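O-methyltransferase family 2 (Planctopirus limnophila, PDB 5I2H) probably transfers a methyl group from S-adenosyl-L-methionine to a hydroxyl oxygen of its substrate, and binds the flavone apigenin. Local coordinates at residues I314-Y317 and S318-L321; L120-V123 and E124-S128; V302-N305 and S306-G310. All coordinates share one frame; numbering follows the deposited sequence. Where two conformers were deposited one is given.

Contact 1: residues I314-Y317 and S318-L321. With AGI (5,7-dihydroxy-2-(4-hydroxyphenyl)-4H-chromen-4-one), chain C.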
# COMPACT_ATOMS: atom_id res chain seq x y z
N ILE A 314 -0.61 11.44 -1.10
CA ILE A 314 -0.58 12.21 -2.36
C ILE A 314 0.64 11.82 -3.17
O ILE A 314 0.58 11.76 -4.41
CB ILE A 314 -0.64 13.74 -2.09
CG1 ILE A 314 -1.87 14.10 -1.26
CG2 ILE A 314 -0.66 14.54 -3.41
CD1 ILE A 314 -3.16 13.47 -1.75
N ALA A 315 1.75 11.50 -2.50
CA ALA A 315 2.95 11.07 -3.22
C ALA A 315 2.70 9.74 -3.94
O ALA A 315 3.19 9.52 -5.07
CB ALA A 315 4.13 10.99 -2.26
N LEU A 316 1.92 8.84 -3.34
CA LEU A 316 1.62 7.58 -4.02
C LEU A 316 0.64 7.80 -5.17
O LEU A 316 0.80 7.23 -6.25
CB LEU A 316 1.09 6.53 -3.04
CG LEU A 316 2.10 6.13 -1.93
CD1 LEU A 316 1.51 5.02 -1.05
CD2 LEU A 316 3.46 5.65 -2.57
N TYR A 317 -0.39 8.62 -4.94
CA TYR A 317 -1.31 8.96 -6.02
C TYR A 317 -0.56 9.64 -7.16
O TYR A 317 -0.85 9.39 -8.34
CB TYR A 317 -2.42 9.84 -5.45
CG TYR A 317 -3.45 10.29 -6.44
CD1 TYR A 317 -3.89 9.44 -7.44
CD2 TYR A 317 -4.01 11.54 -6.34
CE1 TYR A 317 -4.86 9.85 -8.34
CE2 TYR A 317 -4.98 11.96 -7.23
CZ TYR A 317 -5.39 11.12 -8.23
OH TYR A 317 -6.36 11.54 -9.10
N SER A 318 0.44 10.47 -6.83
CA SER A 318 1.27 11.10 -7.86
C SER A 318 1.99 10.08 -8.74
O SER A 318 2.12 10.27 -9.96
CB SER A 318 2.28 12.03 -7.19
OG SER A 318 2.83 12.88 -8.17
N LEU A 319 2.46 8.98 -8.14
CA LEU A 319 3.06 7.91 -8.94
C LEU A 319 2.04 7.28 -9.88
O LEU A 319 2.38 6.92 -11.01
CB LEU A 319 3.67 6.85 -8.04
CG LEU A 319 4.93 7.33 -7.35
CD1 LEU A 319 5.22 6.48 -6.07
CD2 LEU A 319 6.14 7.28 -8.32
N ALA A 320 0.78 7.13 -9.42
CA ALA A 320 -0.26 6.65 -10.33
C ALA A 320 -0.46 7.62 -11.49
O ALA A 320 -0.57 7.20 -12.64
CB ALA A 320 -1.59 6.46 -9.58
N LEU A 321 -0.53 8.92 -11.19
CA LEU A 321 -0.71 9.92 -12.26
C LEU A 321 0.48 9.94 -13.21
O LEU A 321 0.33 10.07 -14.44
CB LEU A 321 -0.94 11.30 -11.64
CG LEU A 321 -2.23 11.45 -10.83
CD1 LEU A 321 -2.21 12.78 -10.10
CD2 LEU A 321 -3.48 11.31 -11.74
CAG AGI C . -6.89 6.03 -15.94
CAE AGI C . -6.76 4.81 -16.59
CAM AGI C . -6.34 4.80 -17.92
OAB AGI C . -6.21 3.59 -18.54
CAF AGI C . -6.05 6.00 -18.59
CAH AGI C . -6.19 7.22 -17.93
CAP AGI C . -6.61 7.23 -16.60
CAQ AGI C . -6.79 8.46 -15.79
OAL AGI C . -6.94 8.19 -14.45
CAJ AGI C . -6.82 9.77 -16.30
CAR AGI C . -7.00 10.86 -15.42
OAA AGI C . -7.05 12.03 -15.87
CAT AGI C . -7.17 10.58 -13.95
CAS AGI C . -7.12 9.17 -13.51
CAK AGI C . -7.26 8.83 -12.18
CAN AGI C . -7.44 9.81 -11.23
OAC AGI C . -7.59 9.41 -9.94
CAI AGI C . -7.51 11.18 -11.57
CAO AGI C . -7.38 11.61 -12.87
OAD AGI C . -7.45 12.93 -13.12

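Contact 2: residues L120-V123 and E124-S128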
# COMPACT_ATOMS: atom_id res chain seq x y z
N LEU A 120 8.30 -3.67 -12.81
CA LEU A 120 8.88 -3.48 -14.13
C LEU A 120 8.17 -2.37 -14.91
O LEU A 120 8.83 -1.59 -15.61
CB LEU A 120 8.83 -4.79 -14.93
CG LEU A 120 9.69 -5.89 -14.32
CD1 LEU A 120 9.49 -7.19 -15.09
CD2 LEU A 120 11.17 -5.42 -14.34
N ALA A 121 6.83 -2.29 -14.81
CA ALA A 121 6.10 -1.23 -15.49
C ALA A 121 6.51 0.13 -14.97
O ALA A 121 6.69 1.08 -15.75
CB ALA A 121 4.59 -1.43 -15.31
N LEU A 122 6.65 0.26 -13.65
CA LEU A 122 7.01 1.56 -13.11
C LEU A 122 8.43 1.93 -13.51
O LEU A 122 8.69 3.09 -13.84
CB LEU A 122 6.84 1.58 -11.59
CG LEU A 122 7.30 2.87 -10.91
CD1 LEU A 122 6.44 4.04 -11.32
CD2 LEU A 122 7.31 2.74 -9.37
N VAL A 123 9.35 0.95 -13.52
CA VAL A 123 10.72 1.22 -13.96
C VAL A 123 10.73 1.69 -15.40
O VAL A 123 11.42 2.66 -15.75
CB VAL A 123 11.62 -0.02 -13.77
CG1 VAL A 123 12.98 0.22 -14.44
CG2 VAL A 123 11.83 -0.29 -12.27
N GLU A 124 10.00 0.99 -16.27
CA GLU A 124 9.95 1.38 -17.67
C GLU A 124 9.39 2.79 -17.84
O GLU A 124 9.92 3.57 -18.65
CB GLU A 124 9.11 0.38 -18.46
CG GLU A 124 8.95 0.76 -19.92
CD GLU A 124 10.29 0.86 -20.68
OE1 GLU A 124 11.27 0.17 -20.30
OE2 GLU A 124 10.36 1.65 -21.66
N ARG A 125 8.30 3.11 -17.12
CA ARG A 125 7.74 4.46 -17.14
C ARG A 125 8.78 5.48 -16.73
O ARG A 125 8.98 6.50 -17.41
CB ARG A 125 6.53 4.57 -16.21
CG ARG A 125 5.29 3.77 -16.59
CD ARG A 125 4.76 4.07 -18.00
NE ARG A 125 5.34 3.20 -19.02
CZ ARG A 125 5.11 1.89 -19.12
NH1 ARG A 125 4.30 1.28 -18.27
NH2 ARG A 125 5.69 1.19 -20.09
N LEU A 126 9.45 5.24 -15.60
CA LEU A 126 10.44 6.19 -15.09
C LEU A 126 11.56 6.39 -16.11
O LEU A 126 11.94 7.53 -16.42
CB LEU A 126 11.03 5.72 -13.75
CG LEU A 126 10.11 5.77 -12.51
CD1 LEU A 126 10.70 4.93 -11.37
CD2 LEU A 126 9.88 7.20 -12.02
N LYS A 127 12.09 5.29 -16.64
CA LYS A 127 13.25 5.39 -17.52
C LYS A 127 12.90 5.99 -18.87
O LYS A 127 13.73 6.67 -19.50
CB LYS A 127 13.88 4.02 -17.72
CG LYS A 127 14.64 3.49 -16.56
CD LYS A 127 15.16 2.13 -16.93
CE LYS A 127 16.05 1.55 -15.85
NZ LYS A 127 16.74 0.33 -16.37
N SER A 128 11.69 5.72 -19.37
CA SER A 128 11.33 6.14 -20.70
C SER A 128 10.75 7.55 -20.75
O SER A 128 10.56 8.09 -21.84
CB SER A 128 10.34 5.16 -21.32
OG SER A 128 9.06 5.25 -20.70

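Contact 3: residues V302-N305 and S306-G310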
# COMPACT_ATOMS: atom_id res chain seq x y z
N VAL A 302 -5.51 17.73 -6.03
CA VAL A 302 -4.84 17.37 -4.79
C VAL A 302 -3.60 18.25 -4.65
O VAL A 302 -3.20 18.93 -5.61
CB VAL A 302 -4.48 15.87 -4.76
CG1 VAL A 302 -5.75 15.03 -4.75
CG2 VAL A 302 -3.52 15.50 -5.95
N LEU A 303 -3.00 18.27 -3.47
CA LEU A 303 -1.83 19.11 -3.22
C LEU A 303 -0.71 18.33 -2.54
O LEU A 303 -0.92 17.75 -1.47
CB LEU A 303 -2.18 20.30 -2.35
CG LEU A 303 -3.20 21.27 -2.95
CD1 LEU A 303 -3.61 22.31 -1.86
CD2 LEU A 303 -2.66 21.94 -4.21
N LEU A 304 0.48 18.35 -3.15
CA LEU A 304 1.70 18.07 -2.41
C LEU A 304 2.05 19.26 -1.53
O LEU A 304 1.66 20.40 -1.81
CB LEU A 304 2.87 17.80 -3.36
CG LEU A 304 2.80 16.48 -4.12
CD1 LEU A 304 3.85 16.45 -5.18
CD2 LEU A 304 2.99 15.27 -3.15
N ASN A 305 2.84 18.98 -0.47
CA ASN A 305 3.30 20.07 0.39
C ASN A 305 4.34 20.91 -0.37
O ASN A 305 4.76 20.58 -1.48
CB ASN A 305 3.84 19.52 1.72
CG ASN A 305 5.05 18.63 1.57
OD1 ASN A 305 5.75 18.66 0.56
ND2 ASN A 305 5.34 17.85 2.62
N SER A 306 4.72 22.05 0.23
CA SER A 306 5.48 23.04 -0.53
C SER A 306 6.89 22.58 -0.88
O SER A 306 7.47 23.08 -1.85
CB SER A 306 5.52 24.37 0.24
OG SER A 306 6.16 24.20 1.49
N ASP A 307 7.49 21.64 -0.16
CA ASP A 307 8.79 21.19 -0.64
C ASP A 307 8.71 19.81 -1.29
O ASP A 307 9.73 19.15 -1.46
CB ASP A 307 9.85 21.23 0.45
CG ASP A 307 9.61 20.24 1.56
OD1 ASP A 307 8.48 19.70 1.62
OD2 ASP A 307 10.54 20.03 2.38
N LEU A 308 7.51 19.40 -1.69
CA LEU A 308 7.32 18.16 -2.45
C LEU A 308 7.93 16.95 -1.74
O LEU A 308 8.58 16.11 -2.34
CB LEU A 308 7.87 18.29 -3.87
CG LEU A 308 7.49 19.56 -4.63
CD1 LEU A 308 8.12 19.52 -6.04
CD2 LEU A 308 5.96 19.70 -4.69
N THR A 309 7.67 16.85 -0.44
CA THR A 309 8.13 15.72 0.35
C THR A 309 7.00 14.88 0.90
O THR A 309 7.25 13.96 1.68
CB THR A 309 9.00 16.20 1.51
OG1 THR A 309 8.25 17.13 2.30
CG2 THR A 309 10.26 16.87 0.97
N GLY A 310 5.77 15.19 0.56
CA GLY A 310 4.63 14.46 1.09
C GLY A 310 3.38 15.29 0.80
O GLY A 310 3.43 16.26 0.02

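Contact 1: residues I314-Y317 and S318-L321
Leu321 lays its CD1 methyl over one face of the Tyr317 ring, one turn back along the helix 312-324: a CH-pi contact, 4.1 Å from CD1 to the ring centroid and 14° off the ring normal. The methyl sits offset toward the rim, while CD2 of Leu321 meets Tyr317 CE1 at 3.9 Å. Tyr317 CG stands anti to the backbone N (chi1 180°), which sends the ring outward and obliquely toward the C-terminal end of the helix, where Leu321 meets it. The backbone joins the same two residues, Leu321 N donating to Tyr317 O at 2.9 Å, one of four i to i+4 bonds here. Ala320 CB approaches the ring obliquely, 4.3 Å from Tyr317 CD1. CD2 of Leu316 and CD1 of Leu319 pack at 4.0 Å, next to helix 26-39. Ser318 OG is hydrogen-bonded to Ala329 N. Tyr317 belongs to the apigenin pocket, with His273 and Tyr109 of the second subunit, and its OH is also hydrogen-bonded to Arg168 NH1. The ligand comes in at the ring edge; there Tyr317 OH lies 2.6 Å from AGI OAC, a hydrogen bond in which either may be the donor, to be taken with caution, since OH is modelled too close to the ligand.

Contact 2: residues L120-V123 and E124-S128
Glu124 sets its CB 3.5 Å from Leu120 O, and its N bonds to that same oxygen, the regular i to i+4 pairing that runs through this last part of the helix 117-128. Arg125 follows; in one of its two conformers the chain bends at chi2 and chi3 (-56° and 90°), folding the guanidinium back along the helix. There one face of the group lies over Ala121 O, with NH1 4.0 Å from Ala121 CB, a placing that holds for that conformer alone. The guanidinium makes no hydrogen bond to Ala121 O, which is taken by Arg125 N. Leu126 points into the protein: its CD1 reaches Leu122 CG at 4.0 Å, and the two leucines form a buried apolar strip, with Leu122 also touching Ser323, and Leu126 touching Phe322, of helix 312-324. Lys127, extended beyond CG, lies side by side with Val123, pointing the same way. Its CE is 3.6 Å from Val123 CG1, so the aliphatic part of the lysine packs on the valine, which itself rests on Ala35 and His39 of helix 26-39. Ser128 closes the helix. Glu124 O accepts from both Ser128 N, at 2.9 Å, and Ser128 OG, at 2.8 Å, the two donors arriving from opposite faces of the carbonyl plane.

Contact 3: residues V302-N305 and S306-G310
Asn305 and Thr309 cross at about a right angle, and the amide of Asn305 grips the threonine with both of its ends. OD1 takes the N-H of Thr309 at 2.8 Å on a lone pair in the amide plane, while ND2 gives a hydrogen to Thr309 OG1 at 3.0 Å, a bond tilted 19° from that plane. A chi1 of 63° places CG between the backbone N and the carbonyl carbon of Asn305, and this turns the amide inward across the loop. Two partners on different atoms should fix its rotation. In one of the two conformers of Asp307, Thr309 OG1 in turn donates to its OD1 at 2.7 Å, from the syn side but well out of the carboxylate plane. Leu304 and Leu308 also meet at about a right angle, CB of the former 3.9 Å from CD2 of the latter, and both pack against helix 64-76. The backbone seals the loop: Asn305 N reaches Gly310 O in a nearly straight bond of 2.8 Å, and Leu308 N bonds to Asn305 O. Asn305 to Leu308 thus forms a type I beta turn, within the connection from strand 296-301 to helix 312-324 in the Rossmann-like methyltransferase domain.

Overall arrangement
Along the chain contact 2 comes first, on helix 117-128, then contact 3 in the loop after strand 296-301, and contact 1 on the helix 312-324 into which that loop leads. Contacts 1 and 3 have centres about 11 Å apart and touch directly: Ile314 CG2 packs on Leu304 CD2 at 3.7 Å, and Tyr317 on Val302. Contact 2 lies about 15 Å from contact 1, centre to centre, and about 23 Å from contact 3. Helix 26-39 packs against both helical contacts, and helix 64-76 touches all three. These two helices belong to the dimerisation domain, so helix 312-324 packs against that part while carrying Tyr317 of the apigenin pocket.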